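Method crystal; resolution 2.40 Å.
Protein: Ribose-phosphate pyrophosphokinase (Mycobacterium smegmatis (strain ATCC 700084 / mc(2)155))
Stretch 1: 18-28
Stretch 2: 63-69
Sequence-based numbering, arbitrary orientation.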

# COMPACT_ATOMS: atom_id res chain seq x y z
N ARG A 18 22.16 -47.84 2.17
CA ARG A 18 21.12 -47.78 1.13
C ARG A 18 21.65 -47.74 -0.30
O ARG A 18 20.87 -47.84 -1.22
CB ARG A 18 20.27 -46.52 1.33
CG ARG A 18 19.43 -46.53 2.59
CD ARG A 18 18.79 -45.16 2.79
NE ARG A 18 19.80 -44.16 3.17
CZ ARG A 18 19.68 -42.83 3.06
NH1 ARG A 18 18.57 -42.29 2.56
NH2 ARG A 18 20.67 -42.04 3.47
N ALA A 19 22.95 -47.60 -0.50
CA ALA A 19 23.50 -47.42 -1.84
C ALA A 19 23.33 -48.62 -2.80
O ALA A 19 23.16 -48.43 -3.99
CB ALA A 19 24.97 -47.01 -1.78
N HIS A 20 23.38 -49.84 -2.29
CA HIS A 20 23.41 -50.96 -3.19
C HIS A 20 22.68 -52.09 -2.54
O HIS A 20 23.29 -53.06 -2.12
CB HIS A 20 24.84 -51.28 -3.53
CG HIS A 20 24.98 -52.30 -4.63
ND1 HIS A 20 26.19 -52.87 -4.96
CD2 HIS A 20 24.06 -52.89 -5.42
CE1 HIS A 20 26.00 -53.76 -5.91
NE2 HIS A 20 24.72 -53.80 -6.20
N PRO A 21 21.34 -52.00 -2.52
CA PRO A 21 20.48 -53.01 -1.87
C PRO A 21 20.51 -54.44 -2.46
O PRO A 21 20.37 -55.40 -1.70
CB PRO A 21 19.07 -52.38 -1.95
CG PRO A 21 19.16 -51.26 -2.96
CD PRO A 21 20.59 -50.85 -3.08
N GLU A 22 20.69 -54.60 -3.77
CA GLU A 22 20.80 -55.94 -4.36
C GLU A 22 21.99 -56.71 -3.83
O GLU A 22 21.90 -57.91 -3.57
CB GLU A 22 20.84 -55.89 -5.91
CG GLU A 22 19.43 -55.56 -6.57
CD GLU A 22 19.50 -55.17 -8.05
OE1 GLU A 22 20.53 -55.43 -8.71
OE2 GLU A 22 18.50 -54.60 -8.58
N LEU A 23 23.13 -56.03 -3.68
CA LEU A 23 24.32 -56.72 -3.19
C LEU A 23 24.09 -57.17 -1.77
O LEU A 23 24.45 -58.29 -1.41
CB LEU A 23 25.56 -55.85 -3.26
CG LEU A 23 26.88 -56.48 -2.81
CD1 LEU A 23 27.23 -57.73 -3.61
CD2 LEU A 23 27.97 -55.45 -2.96
N ALA A 24 23.52 -56.28 -0.95
CA ALA A 24 23.27 -56.59 0.46
C ALA A 24 22.35 -57.80 0.62
O ALA A 24 22.58 -58.67 1.44
CB ALA A 24 22.68 -55.38 1.19
N ASP A 25 21.31 -57.84 -0.19
CA ASP A 25 20.38 -58.95 -0.21
C ASP A 25 21.05 -60.23 -0.66
O ASP A 25 20.79 -61.26 -0.06
CB ASP A 25 19.21 -58.56 -1.10
CG ASP A 25 18.36 -59.73 -1.51
OD1 ASP A 25 17.47 -60.13 -0.71
OD2 ASP A 25 18.60 -60.23 -2.66
N GLN A 26 21.89 -60.19 -1.71
CA GLN A 26 22.63 -61.39 -2.17
C GLN A 26 23.58 -61.92 -1.11
O GLN A 26 23.65 -63.12 -0.90
CB GLN A 26 23.44 -61.13 -3.42
CG GLN A 26 22.64 -61.02 -4.72
CD GLN A 26 23.45 -60.44 -5.88
OE1 GLN A 26 24.68 -60.38 -5.88
NE2 GLN A 26 22.74 -60.00 -6.90
N VAL A 27 24.28 -61.03 -0.39
CA VAL A 27 25.21 -61.45 0.64
C VAL A 27 24.47 -62.07 1.83
O VAL A 27 24.89 -63.09 2.34
CB VAL A 27 26.04 -60.27 1.13
CG1 VAL A 27 26.78 -60.64 2.41
CG2 VAL A 27 27.06 -59.86 0.09
N ALA A 28 23.39 -61.42 2.25
CA ALA A 28 22.53 -61.91 3.31
C ALA A 28 21.99 -63.30 3.03
O ALA A 28 21.98 -64.14 3.91
CB ALA A 28 21.36 -60.95 3.53
N VAL A 63 29.56 -54.08 8.31
CA VAL A 63 28.83 -52.92 7.81
C VAL A 63 29.14 -52.79 6.35
O VAL A 63 30.21 -52.39 6.00
CB VAL A 63 29.26 -51.64 8.52
CG1 VAL A 63 28.39 -50.49 8.07
CG2 VAL A 63 29.15 -51.85 10.00
N LEU A 64 28.18 -53.14 5.50
CA LEU A 64 28.37 -53.22 4.08
C LEU A 64 27.86 -51.97 3.40
O LEU A 64 26.70 -51.66 3.48
CB LEU A 64 27.65 -54.45 3.55
CG LEU A 64 27.50 -54.67 2.04
CD1 LEU A 64 28.81 -54.65 1.28
CD2 LEU A 64 26.83 -56.03 1.84
N GLN A 65 28.74 -51.25 2.73
CA GLN A 65 28.34 -50.10 1.96
C GLN A 65 29.14 -50.05 0.65
O GLN A 65 30.38 -49.99 0.65
CB GLN A 65 28.57 -48.81 2.78
CG GLN A 65 28.14 -47.54 2.09
CD GLN A 65 26.61 -47.34 2.11
OE1 GLN A 65 25.86 -48.14 1.57
NE2 GLN A 65 26.17 -46.26 2.72
N SER A 66 28.41 -50.00 -0.45
CA SER A 66 28.99 -49.67 -1.74
C SER A 66 28.99 -48.13 -1.94
O SER A 66 28.30 -47.43 -1.25
CB SER A 66 28.19 -50.36 -2.80
OG SER A 66 28.91 -50.36 -4.00
N HIS A 67 29.79 -47.61 -2.87
CA HIS A 67 30.03 -46.17 -2.97
C HIS A 67 29.89 -45.68 -4.39
O HIS A 67 30.84 -45.15 -4.98
CB HIS A 67 31.41 -45.81 -2.42
CG HIS A 67 31.50 -45.98 -0.95
ND1 HIS A 67 31.88 -47.16 -0.37
CD2 HIS A 67 31.23 -45.13 0.06
CE1 HIS A 67 31.82 -47.04 0.94
NE2 HIS A 67 31.43 -45.81 1.23
N PRO A 68 28.70 -45.83 -4.97
CA PRO A 68 28.44 -45.20 -6.25
C PRO A 68 28.20 -43.68 -6.08
O PRO A 68 28.10 -43.18 -4.97
CB PRO A 68 27.16 -45.88 -6.68
CG PRO A 68 26.43 -46.12 -5.40
CD PRO A 68 27.53 -46.55 -4.46
N ALA A 69 28.04 -42.98 -7.20
CA ALA A 69 27.65 -41.57 -7.21
C ALA A 69 26.26 -41.40 -6.59
O ALA A 69 25.39 -42.21 -6.85
CB ALA A 69 27.64 -41.05 -8.63

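The contact between residues 18-28 and 63-69 is a small, largely apolar packing of a helix and the turn before it against the end of a strand and the loop that follows, with no hydrogen bond passing between the two stretches. About 350 Å² of surface is buried, both sides summed, and the backbones come closest near H20 and S66, whose CA atoms lie 5.9 Å apart. Farther along the helix the spacing is wider, 7.1 Å between A24 CA and L64 CA, and the side chain of L64 occupies the gap.

L64 is the main apolar element of the strand. Its CA-to-CB bond points toward the first stretch, and the side chain (chi1 t, chi2 p) meets three residues of the helix. Atom CD2 of L64 lies 3.9 Å from A24 CA and 4.3 Å from A24 CB, so the leucine packs against the backbone of the helix as well as its side chains; the CA-to-CB bond of A24 is directed sideways, and its CA is nearer to L64 CD2 than its CB is. The same CD2 is 4.2 Å from V27 CG2, while L64 CD1 lies 4.4 Å from L23 CD2. L23 and V27 are one helical turn apart, linked by the hydrogen bond from V27 N to L23 O (2.9 Å); this spacing places both on the same face of the helix, and their CA-to-CB bonds point toward the second stretch. These are van der Waals contacts.

At the start of the helix the fit is closer. H20 holds the N-cap position, and its backbone O accepts weak hydrogen bonds from L23 N and A24 N, each 3.4 Å long. Its CB lies 3.5 Å from S66 CB, since both CA-to-CB bonds point toward the opposing stretch, but the end of the histidine side chain leads away. The hydroxyl of S66 is hydrogen-bonded elsewhere in the structure.

A19, just before the cap, is covered more than any other residue of its stretch. Its methyl group points toward the loop, where CB approaches S66 O at 3.4 Å and P68 CD at 3.7 Å; the latter pair adds an apolar contact beyond those made by L64. Q65 reaches the same region by a different route. Its CA-to-CB bond points away from the first stretch, yet the bent side chain (chi2 p) brings OE1 to 3.6 Å from both A19 N and A19 CB, and to 3.8 Å from R18 N. The amide thus lies beside the turn without hydrogen bonding to it, while Q65 NE2 is hydrogen-bonded elsewhere in the structure.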